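Local coordinates for protein hypothetical methylmalonyl-CoA decarboxylase alpha subunit (Sulfolobus tokodaii, PDB 1X0U) that belongs to the carboxyl transferase family of the ClpP/crotonase clan and forms an assembly of six chains, its precise role being unassigned, at residues I167-G172 with Q240-L245; A47-D52 with V130-S135; A474-A479 with D486-P491; E293-I298 with I364-T369. All coordinates share one frame; numbering follows the deposited sequence.

Contact 1 (I167-G172 with Q240-L245); sequences ITIMAG and QEAINL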
# COMPACT_ATOMS: atom_id res chain seq x y z
N ILE A 167 0.17 -28.04 12.17
CA ILE A 167 0.20 -29.51 12.21
C ILE A 167 -0.48 -30.05 13.47
O ILE A 167 -0.25 -29.55 14.56
CB ILE A 167 1.65 -30.02 12.18
CG1 ILE A 167 2.36 -29.50 10.92
CG2 ILE A 167 1.67 -31.52 12.20
CD1 ILE A 167 3.87 -29.71 10.93
N THR A 168 -1.32 -31.06 13.32
CA THR A 168 -1.98 -31.63 14.48
C THR A 168 -1.58 -33.09 14.65
O THR A 168 -1.55 -33.84 13.67
CB THR A 168 -3.52 -31.62 14.35
OG1 THR A 168 -3.93 -32.65 13.45
CG2 THR A 168 -4.02 -30.29 13.85
N ILE A 169 -1.26 -33.49 15.87
CA ILE A 169 -0.95 -34.90 16.13
C ILE A 169 -2.20 -35.36 16.85
O ILE A 169 -2.49 -34.89 17.95
CB ILE A 169 0.26 -35.09 17.07
CG1 ILE A 169 1.54 -34.59 16.41
CG2 ILE A 169 0.41 -36.58 17.42
CD1 ILE A 169 2.76 -34.78 17.28
N MET A 170 -2.97 -36.22 16.20
CA MET A 170 -4.17 -36.75 16.82
C MET A 170 -3.72 -37.95 17.65
O MET A 170 -3.50 -39.03 17.11
CB MET A 170 -5.18 -37.19 15.75
CG MET A 170 -6.43 -37.86 16.31
SD MET A 170 -7.14 -36.93 17.68
CE MET A 170 -7.34 -35.29 16.84
N ALA A 171 -3.55 -37.74 18.95
CA ALA A 171 -3.10 -38.82 19.83
C ALA A 171 -4.13 -39.11 20.92
O ALA A 171 -3.77 -39.36 22.08
CB ALA A 171 -1.74 -38.46 20.45
N GLY A 172 -5.40 -39.09 20.54
CA GLY A 172 -6.47 -39.34 21.50
C GLY A 172 -7.78 -39.79 20.85
O GLY A 172 -7.80 -40.06 19.66
N GLN A 240 6.04 -41.74 19.35
CA GLN A 240 7.42 -41.33 19.10
C GLN A 240 7.55 -41.08 17.60
O GLN A 240 8.20 -40.13 17.18
CB GLN A 240 8.41 -42.41 19.52
CG GLN A 240 9.87 -42.04 19.24
CD GLN A 240 10.38 -40.89 20.11
OE1 GLN A 240 10.98 -39.93 19.61
NE2 GLN A 240 10.14 -40.98 21.41
N GLU A 241 6.94 -41.96 16.80
CA GLU A 241 6.98 -41.81 15.35
C GLU A 241 6.20 -40.57 14.92
O GLU A 241 6.61 -39.85 14.01
CB GLU A 241 6.43 -43.07 14.66
CG GLU A 241 7.42 -44.26 14.63
CD GLU A 241 6.84 -45.55 14.01
OE1 GLU A 241 7.61 -46.52 13.87
OE2 GLU A 241 5.64 -45.59 13.68
N ALA A 242 5.07 -40.31 15.57
CA ALA A 242 4.28 -39.13 15.25
C ALA A 242 5.11 -37.87 15.44
O ALA A 242 5.11 -37.00 14.57
CB ALA A 242 3.04 -39.07 16.15
N ILE A 243 5.84 -37.77 16.54
CA ILE A 243 6.63 -36.57 16.76
C ILE A 243 7.91 -36.52 15.91
O ILE A 243 8.37 -35.43 15.57
CB ILE A 243 6.94 -36.32 18.28
CG1 ILE A 243 8.38 -36.65 18.62
CG2 ILE A 243 5.97 -37.08 19.15
CD1 ILE A 243 9.33 -35.49 18.40
N ASN A 244 8.48 -37.67 15.56
CA ASN A 244 9.67 -37.64 14.71
C ASN A 244 9.19 -37.19 13.34
O ASN A 244 9.88 -36.46 12.64
CB ASN A 244 10.32 -39.02 14.55
CG ASN A 244 11.20 -39.38 15.72
OD1 ASN A 244 11.70 -38.51 16.44
ND2 ASN A 244 11.42 -40.67 15.91
N LEU A 245 8.00 -37.63 12.97
CA LEU A 245 7.42 -37.28 11.69
C LEU A 245 7.15 -35.77 11.67
O LEU A 245 7.48 -35.10 10.69
CB LEU A 245 6.12 -38.06 11.47
CG LEU A 245 5.48 -38.26 10.08
CD1 LEU A 245 4.07 -37.72 10.10
CD2 LEU A 245 6.29 -37.60 8.99

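Contact 2 (A47-D52 with V130-S135); sequences ALLFDD and VGINDS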
# COMPACT_ATOMS: atom_id res chain seq x y z
N ALA A 47 8.29 -32.96 25.70
CA ALA A 47 9.73 -33.07 25.92
C ALA A 47 10.39 -33.79 24.74
O ALA A 47 11.52 -33.48 24.39
CB ALA A 47 10.03 -33.82 27.24
N LEU A 48 9.69 -34.75 24.15
CA LEU A 48 10.22 -35.48 23.00
C LEU A 48 10.34 -34.52 21.80
O LEU A 48 11.39 -34.45 21.15
CB LEU A 48 9.29 -36.64 22.62
CG LEU A 48 9.55 -38.10 23.04
CD1 LEU A 48 10.83 -38.24 23.83
CD2 LEU A 48 8.36 -38.60 23.85
N LEU A 49 9.27 -33.78 21.53
CA LEU A 49 9.23 -32.85 20.40
C LEU A 49 10.20 -31.68 20.41
O LEU A 49 10.83 -31.37 19.40
CB LEU A 49 7.81 -32.30 20.24
CG LEU A 49 7.62 -31.17 19.22
CD1 LEU A 49 8.11 -31.64 17.86
CD2 LEU A 49 6.14 -30.77 19.15
N PHE A 50 10.32 -31.00 21.54
CA PHE A 50 11.18 -29.83 21.59
C PHE A 50 12.60 -30.16 21.96
O PHE A 50 12.82 -31.09 22.72
CB PHE A 50 10.59 -28.80 22.54
CG PHE A 50 9.32 -28.20 22.03
CD1 PHE A 50 8.10 -28.77 22.34
CD2 PHE A 50 9.36 -27.10 21.17
CE1 PHE A 50 6.93 -28.24 21.81
CE2 PHE A 50 8.20 -26.58 20.65
CZ PHE A 50 6.98 -27.14 20.96
N ASP A 51 13.55 -29.42 21.39
CA ASP A 51 14.96 -29.66 21.65
C ASP A 51 15.05 -29.93 23.13
O ASP A 51 15.29 -29.04 23.95
CB ASP A 51 15.78 -28.46 21.20
CG ASP A 51 15.66 -28.22 19.71
OD1 ASP A 51 15.22 -29.16 19.03
OD2 ASP A 51 16.00 -27.13 19.22
N ASP A 52 14.79 -31.20 23.42
CA ASP A 52 14.72 -31.79 24.74
C ASP A 52 15.39 -30.98 25.79
O ASP A 52 16.51 -30.49 25.62
CB ASP A 52 15.26 -33.23 24.71
CG ASP A 52 14.40 -34.17 23.85
OD1 ASP A 52 14.41 -35.40 24.11
OD2 ASP A 52 13.73 -33.68 22.92
N VAL A 130 2.01 -26.77 16.52
CA VAL A 130 1.62 -28.16 16.42
C VAL A 130 0.75 -28.46 17.63
O VAL A 130 1.13 -28.18 18.78
CB VAL A 130 2.83 -29.15 16.34
CG1 VAL A 130 4.13 -28.40 16.14
CG2 VAL A 130 2.87 -30.03 17.57
N GLY A 131 -0.44 -28.98 17.35
CA GLY A 131 -1.36 -29.32 18.42
C GLY A 131 -1.39 -30.81 18.66
O GLY A 131 -1.85 -31.58 17.82
N ILE A 132 -0.88 -31.23 19.82
CA ILE A 132 -0.87 -32.64 20.18
C ILE A 132 -2.19 -32.92 20.90
O ILE A 132 -2.33 -32.72 22.12
CB ILE A 132 0.33 -32.96 21.10
CG1 ILE A 132 1.60 -32.34 20.52
CG2 ILE A 132 0.51 -34.47 21.21
CD1 ILE A 132 2.83 -32.54 21.37
N ASN A 133 -3.18 -33.36 20.12
CA ASN A 133 -4.52 -33.65 20.62
C ASN A 133 -4.67 -34.94 21.42
O ASN A 133 -4.05 -35.95 21.09
CB ASN A 133 -5.50 -33.64 19.45
CG ASN A 133 -5.80 -32.24 18.96
OD1 ASN A 133 -4.89 -31.47 18.62
ND2 ASN A 133 -7.09 -31.90 18.91
N ASP A 134 -5.50 -34.89 22.45
CA ASP A 134 -5.79 -36.04 23.32
C ASP A 134 -6.96 -35.59 24.18
O ASP A 134 -6.85 -35.43 25.39
CB ASP A 134 -4.59 -36.38 24.21
CG ASP A 134 -4.63 -37.80 24.73
OD1 ASP A 134 -5.71 -38.45 24.60
OD2 ASP A 134 -3.60 -38.28 25.27
N SER A 135 -8.09 -35.37 23.51
CA SER A 135 -9.30 -34.89 24.17
C SER A 135 -10.52 -35.69 23.77
O SER A 135 -10.72 -35.97 22.60
CB SER A 135 -9.52 -33.42 23.80
OG SER A 135 -10.76 -32.93 24.31

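Contact 3 (A474-A479 with D486-P491); sequences ANPYWA and DDVIEP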
# COMPACT_ATOMS: atom_id res chain seq x y z
N ALA A 474 0.63 -39.26 -30.96
CA ALA A 474 0.95 -39.90 -29.68
C ALA A 474 2.44 -39.75 -29.44
O ALA A 474 3.17 -40.73 -29.36
CB ALA A 474 0.56 -41.38 -29.71
N ASN A 475 2.87 -38.50 -29.33
CA ASN A 475 4.27 -38.16 -29.12
C ASN A 475 4.32 -36.76 -28.49
O ASN A 475 3.28 -36.14 -28.27
CB ASN A 475 5.00 -38.15 -30.46
CG ASN A 475 4.31 -37.29 -31.49
OD1 ASN A 475 4.24 -36.07 -31.35
ND2 ASN A 475 3.77 -37.92 -32.52
N PRO A 476 5.53 -36.26 -28.20
CA PRO A 476 5.60 -34.92 -27.60
C PRO A 476 6.08 -33.86 -28.57
O PRO A 476 6.12 -32.68 -28.24
CB PRO A 476 6.60 -35.13 -26.48
CG PRO A 476 7.63 -35.99 -27.19
CD PRO A 476 6.78 -37.00 -27.96
N TYR A 477 6.46 -34.28 -29.78
CA TYR A 477 6.98 -33.35 -30.77
C TYR A 477 5.94 -32.44 -31.42
O TYR A 477 6.27 -31.33 -31.84
CB TYR A 477 7.76 -34.13 -31.83
CG TYR A 477 8.94 -34.87 -31.23
CD1 TYR A 477 9.94 -34.18 -30.56
CD2 TYR A 477 9.02 -36.26 -31.29
CE1 TYR A 477 11.00 -34.85 -29.96
CE2 TYR A 477 10.07 -36.94 -30.70
CZ TYR A 477 11.06 -36.23 -30.03
OH TYR A 477 12.11 -36.89 -29.42
N TRP A 478 4.70 -32.89 -31.52
CA TRP A 478 3.65 -32.06 -32.11
C TRP A 478 3.44 -30.86 -31.19
O TRP A 478 3.41 -29.71 -31.64
CB TRP A 478 2.35 -32.83 -32.22
CG TRP A 478 1.29 -32.12 -32.98
CD1 TRP A 478 1.05 -32.20 -34.33
CD2 TRP A 478 0.28 -31.26 -32.44
NE1 TRP A 478 -0.06 -31.45 -34.65
CE2 TRP A 478 -0.55 -30.86 -33.52
CE3 TRP A 478 -0.01 -30.79 -31.15
CZ2 TRP A 478 -1.65 -30.01 -33.34
CZ3 TRP A 478 -1.11 -29.94 -30.98
CH2 TRP A 478 -1.91 -29.57 -32.07
N ALA A 479 3.27 -31.15 -29.90
CA ALA A 479 3.06 -30.10 -28.91
C ALA A 479 4.28 -29.19 -28.87
O ALA A 479 4.15 -27.98 -28.78
CB ALA A 479 2.82 -30.72 -27.53
N ASP A 486 8.33 -26.66 -23.77
CA ASP A 486 9.57 -25.99 -24.05
C ASP A 486 10.66 -26.84 -24.65
O ASP A 486 11.41 -26.36 -25.50
CB ASP A 486 10.07 -25.32 -22.78
CG ASP A 486 9.18 -24.18 -22.36
OD1 ASP A 486 9.16 -23.18 -23.11
OD2 ASP A 486 8.50 -24.31 -21.32
N ASP A 487 10.76 -28.10 -24.24
CA ASP A 487 11.80 -28.95 -24.79
C ASP A 487 11.55 -30.41 -24.52
O ASP A 487 10.82 -30.78 -23.60
CB ASP A 487 13.16 -28.53 -24.21
CG ASP A 487 14.32 -29.19 -24.93
OD1 ASP A 487 14.20 -29.43 -26.15
OD2 ASP A 487 15.36 -29.45 -24.28
N VAL A 488 12.16 -31.25 -25.35
CA VAL A 488 12.06 -32.69 -25.19
C VAL A 488 13.44 -33.10 -24.70
O VAL A 488 14.46 -32.69 -25.26
CB VAL A 488 11.73 -33.38 -26.53
CG1 VAL A 488 11.63 -34.88 -26.34
CG2 VAL A 488 10.40 -32.82 -27.08
N ILE A 489 13.49 -33.91 -23.65
CA ILE A 489 14.78 -34.31 -23.12
C ILE A 489 14.88 -35.79 -22.82
O ILE A 489 13.88 -36.50 -22.74
CB ILE A 489 15.11 -33.53 -21.82
CG1 ILE A 489 16.49 -33.96 -21.28
CG2 ILE A 489 14.03 -33.82 -20.76
CD1 ILE A 489 17.69 -33.90 -22.30
N GLU A 490 16.13 -36.23 -22.67
CA GLU A 490 16.42 -37.61 -22.35
C GLU A 490 16.11 -37.69 -20.87
O GLU A 490 16.56 -36.86 -20.08
CB GLU A 490 17.91 -37.89 -22.60
CG GLU A 490 18.38 -37.38 -23.97
CD GLU A 490 19.80 -37.82 -24.30
OE1 GLU A 490 20.39 -37.26 -25.24
OE2 GLU A 490 20.31 -38.73 -23.62
N PRO A 491 15.30 -38.69 -20.48
CA PRO A 491 14.89 -38.91 -19.10
C PRO A 491 15.99 -38.72 -18.06
O PRO A 491 15.74 -38.17 -16.99
CB PRO A 491 14.36 -40.33 -19.14
CG PRO A 491 13.67 -40.36 -20.47
CD PRO A 491 14.71 -39.71 -21.37

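Contact 4 (E293-I298 with I364-T369); sequences EIIYKI and ISLVDT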
# COMPACT_ATOMS: atom_id res chain seq x y z
N GLU A 293 9.56 -44.68 -8.26
CA GLU A 293 10.95 -44.96 -8.55
C GLU A 293 11.55 -43.81 -9.32
O GLU A 293 12.73 -43.50 -9.18
CB GLU A 293 11.10 -46.27 -9.34
CG GLU A 293 12.54 -46.63 -9.61
CD GLU A 293 13.37 -46.69 -8.35
OE1 GLU A 293 14.56 -46.32 -8.40
OE2 GLU A 293 12.83 -47.12 -7.30
N ILE A 294 10.73 -43.16 -10.13
CA ILE A 294 11.19 -42.02 -10.90
C ILE A 294 11.44 -40.85 -9.95
O ILE A 294 12.44 -40.14 -10.10
CB ILE A 294 10.16 -41.62 -11.97
CG1 ILE A 294 9.98 -42.77 -12.97
CG2 ILE A 294 10.63 -40.36 -12.68
CD1 ILE A 294 9.00 -42.47 -14.10
N ILE A 295 10.57 -40.66 -8.96
CA ILE A 295 10.79 -39.55 -8.04
C ILE A 295 12.08 -39.79 -7.24
O ILE A 295 12.91 -38.89 -7.15
CB ILE A 295 9.60 -39.31 -7.04
CG1 ILE A 295 9.47 -40.47 -6.06
CG2 ILE A 295 8.28 -39.15 -7.79
CD1 ILE A 295 8.27 -40.35 -5.12
N TYR A 296 12.26 -40.99 -6.67
CA TYR A 296 13.47 -41.26 -5.89
C TYR A 296 14.72 -40.97 -6.72
O TYR A 296 15.72 -40.47 -6.20
CB TYR A 296 13.55 -42.71 -5.38
CG TYR A 296 12.33 -43.20 -4.64
CD1 TYR A 296 11.60 -42.36 -3.80
CD2 TYR A 296 11.89 -44.52 -4.77
CE1 TYR A 296 10.47 -42.81 -3.11
CE2 TYR A 296 10.77 -44.99 -4.08
CZ TYR A 296 10.06 -44.12 -3.26
OH TYR A 296 8.94 -44.56 -2.59
N LYS A 297 14.66 -41.31 -8.00
CA LYS A 297 15.79 -41.09 -8.89
C LYS A 297 16.05 -39.61 -9.13
O LYS A 297 17.19 -39.22 -9.37
CB LYS A 297 15.54 -41.76 -10.25
CG LYS A 297 16.35 -43.03 -10.53
CD LYS A 297 15.52 -44.29 -10.34
CE LYS A 297 16.07 -45.47 -11.16
NZ LYS A 297 17.52 -45.74 -10.92
N ILE A 298 15.02 -38.79 -9.07
CA ILE A 298 15.21 -37.36 -9.32
C ILE A 298 15.66 -36.54 -8.14
O ILE A 298 16.51 -35.66 -8.27
CB ILE A 298 13.92 -36.70 -9.87
CG1 ILE A 298 13.54 -37.32 -11.21
CG2 ILE A 298 14.16 -35.19 -10.05
CD1 ILE A 298 12.14 -36.97 -11.67
N ILE A 364 6.52 -29.47 -8.62
CA ILE A 364 6.91 -30.24 -9.78
C ILE A 364 5.84 -31.26 -10.14
O ILE A 364 5.43 -32.06 -9.30
CB ILE A 364 8.22 -31.02 -9.53
CG1 ILE A 364 9.37 -30.04 -9.28
CG2 ILE A 364 8.54 -31.89 -10.74
CD1 ILE A 364 9.61 -29.08 -10.43
N SER A 365 5.40 -31.22 -11.40
CA SER A 365 4.42 -32.19 -11.88
C SER A 365 5.12 -33.23 -12.77
O SER A 365 5.94 -32.89 -13.62
CB SER A 365 3.32 -31.51 -12.70
OG SER A 365 2.58 -30.60 -11.93
N LEU A 366 4.79 -34.50 -12.54
CA LEU A 366 5.33 -35.61 -13.32
C LEU A 366 4.05 -36.23 -13.83
O LEU A 366 3.24 -36.74 -13.05
CB LEU A 366 6.11 -36.57 -12.41
CG LEU A 366 7.29 -35.88 -11.72
CD1 LEU A 366 7.84 -36.74 -10.59
CD2 LEU A 366 8.35 -35.58 -12.74
N VAL A 367 3.86 -36.18 -15.14
CA VAL A 367 2.62 -36.64 -15.75
C VAL A 367 2.56 -37.97 -16.49
O VAL A 367 3.47 -38.32 -17.25
CB VAL A 367 2.08 -35.55 -16.71
CG1 VAL A 367 0.69 -35.95 -17.23
CG2 VAL A 367 2.04 -34.21 -15.99
N ASP A 368 1.45 -38.67 -16.26
CA ASP A 368 1.14 -39.94 -16.92
C ASP A 368 -0.27 -40.30 -16.50
O ASP A 368 -0.48 -41.18 -15.68
CB ASP A 368 2.12 -41.05 -16.52
CG ASP A 368 1.93 -42.31 -17.35
OD1 ASP A 368 1.19 -42.25 -18.35
OD2 ASP A 368 2.53 -43.35 -17.00
N THR A 369 -1.23 -39.59 -17.07
CA THR A 369 -2.62 -39.81 -16.75
C THR A 369 -3.45 -39.81 -18.04
O THR A 369 -3.30 -38.93 -18.88
CB THR A 369 -3.14 -38.72 -15.78
OG1 THR A 369 -4.54 -38.88 -15.56
CG2 THR A 369 -2.85 -37.32 -16.33

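Contact 1 (I167-G172 with Q240-L245)
Ile169 meets Ala242 and Ile243 where strand 166-170 lies against helix 239-252. The closest approach is made by the short branch of the isoleucine, with Ile169 CG2 3.8 Å from the methyl CB of Ala242. With chi1 at -66°, that branch is anti to the backbone N, while the longer arm through CG1 lies beside the backbone N. Extended to its end, this arm brings Ile169 CD1 to 4.3 Å from Ile243 CA, and the two side chains come no nearer than 4.4 Å, between Ile169 CD1 and Ile243 CG2. Ile243 is only grazed here, because its longer branch leads away from the strand.

The small alanine allows the backbones to come close, with the CA atoms of Ile169 and Ala242 6.8 Å apart. Around these residues, Thr246 of the same helix also touches Ile169, and Val236 of strand 234-236 packs on Ala242. Ile243 reaches across to Leu48 and Leu49 of helix 42-49. The helix turn that carries Ala242 and Ile243 has backbone hydrogen bonds such as Leu245 N to Glu241 O, 2.8 Å.

All three touching residues are buried, and no hydrogen bond or ion pair crosses between the segments. The contact is therefore purely aliphatic and rests on dispersion and the exclusion of water, with no directional bond fixing its geometry.

Contact 2 (A47-D52 with V130-S135)
Leu49, in the last turn of helix 42-49, packs against Val130 and Ile132 of strand 129-133. Leu49 and Val130 reach toward each other tip to tip, with Leu49 CD2 3.7 Å from Val130 CG2. The same methyl lies 4.4 Å from Ile132 CD1, a looser touch. Two residues apart, Val130 and Ile132 both point their side chains at the helix, and one leucine branch serves them both. Leu49 is fully stretched to do this: its CG is anti to the backbone N (chi1 173°), which carries CD2 toward the strand, the CA atoms of Leu49 and Val130 being 9.8 Å apart.

An aromatic contact backs the leucine. Phe50, where the chain leaves the helix, turns one ring face to it, and Leu49 CG stands 3.9 Å above the plane of the Phe50 ring, offset toward the rim.

Polar bonding between the segments is absent, and Asp134 and Asp51 have partners outside them. Asp134, just past the strand, makes salt bridges to Lys39 and Arg45, whereas Asp51 accepts from the backbone N atoms of Asp89 and Gly90.

The strand is bracketed by 91-98 and 166-170 in the sheet. Phe50 leans on Val93 and Ala95 of the first of these, and Leu49 also touches Val88 of strand 81-88 and Thr246 of helix 239-252.

Contact 3 (A474-A479 with D486-P491)
Pro476 and Tyr477, where the chain enters helix 477-481, pack on Val488 of strand 487-488, and the residue just ahead of them sets up the start of the helix. Asn475 OD1 accepts a capping bond from Trp478 N at 3.2 Å. The bond is fairly straight at nitrogen (155°), and the donor sits almost in line with the side-chain C=O of Asn475 (165°). This satisfies a backbone N-H of the first turn and ties the residue preceding the turn to the first turn of the helix.

Pro476 works in two directions. Its CG lies 4.2 Å above the centre of the Tyr477 ring, covering one face, and Pro476 CG is also 4.2 Å from Val488 CG2.

Tyr477 makes the tighter contact. Its CG is anti to the carbonyl carbon (chi1 -61°), and the ring extends toward the strand, crossing the valine side chain at about a right angle. Tyr477 CE1 sits in the fork of the valine, 3.6 Å from Val488 CG2 and 3.7 Å from Val488 CG1. Farther along the ring, Tyr477 OH touches the same Val488 CG1 at 3.7 Å.

Trp478 faces another way, its NE1 hydrogen-bonded to Glu68 of the third subunit. Leu15 of the second subunit packs on both Tyr477 and Val488, and Lys19 of that subunit donates to Val488 O, so this intrachain contact lies at a subunit interface.

Strand 487-488 is the outermost of its sheet within the chain. It pairs with strand 426-429, whose Ala429 also touches Pro476, so that helix 477-481 starts beside this outermost strand.

Contact 4 (E293-I298 with I364-T369)
Leu366 of strand 363-369 meets Ile295 and Ile298 in a buried, wholly apolar contact between helix 291-298 and one face of a mixed sheet. The two branches of the leucine are shared out. Leu366 CD1 lies 3.7 Å from Ile295 CG2, while Leu366 CD2 approaches Ile298 CD1 more loosely at 4.2 Å. The two helix residues come at the leucine in different ways: Ile295 crosses it at about a right angle, whereas Ile298 meets it tip to tip.

The torsions explain the difference. In Ile295 the longer branch sits between the backbone N and the carbonyl carbon (chi1 68°) and leads away, leaving the short branch CG2 to touch the leucine. Ile298 has its longer branch anti to the carbonyl carbon (chi1 -62°), and the end of that branch makes the contact.

Being three positions apart, Ile295 and Ile298 occupy one side of the last helical turn, where Ile298 N bonds to Ile295 O at 2.9 Å. Within the helix, Lys297 and Glu293 form a long, probably weak, ion pair. Asp368, farther along the strand, is held by Lys408, Arg407 and the hydroxyl of Tyr289.

Strand 363-369 runs between strands 325-332 and 401-406. Leu366 touches Ile329 and Ala331 on the first and Val404 on the second, and Ile294 adds contacts to Trp430 and to Ile280 of helix 277-280.

Overall arrangement
Contacts 2, 1, 4 and 3 follow one another along the chain, and they fall into two groups on two mixed seven-stranded sheets. Contacts 1 and 2 are about 8 Å apart between centres and share the first sheet, where strands 129-133 and 166-170 are neighbours, probably hydrogen-bonded through Ile169 and Gly131. Contacts 3 and 4, with centres about 16 Å apart, belong to the second sheet, one at an outermost strand, the other on an inner strand. The pairs are well separated: contacts 1 and 4 lie about 28 Å apart between centres. The matching strand order of the sheets points to two similar crotonase-like halves, with contact 3 alone adjoining other subunits.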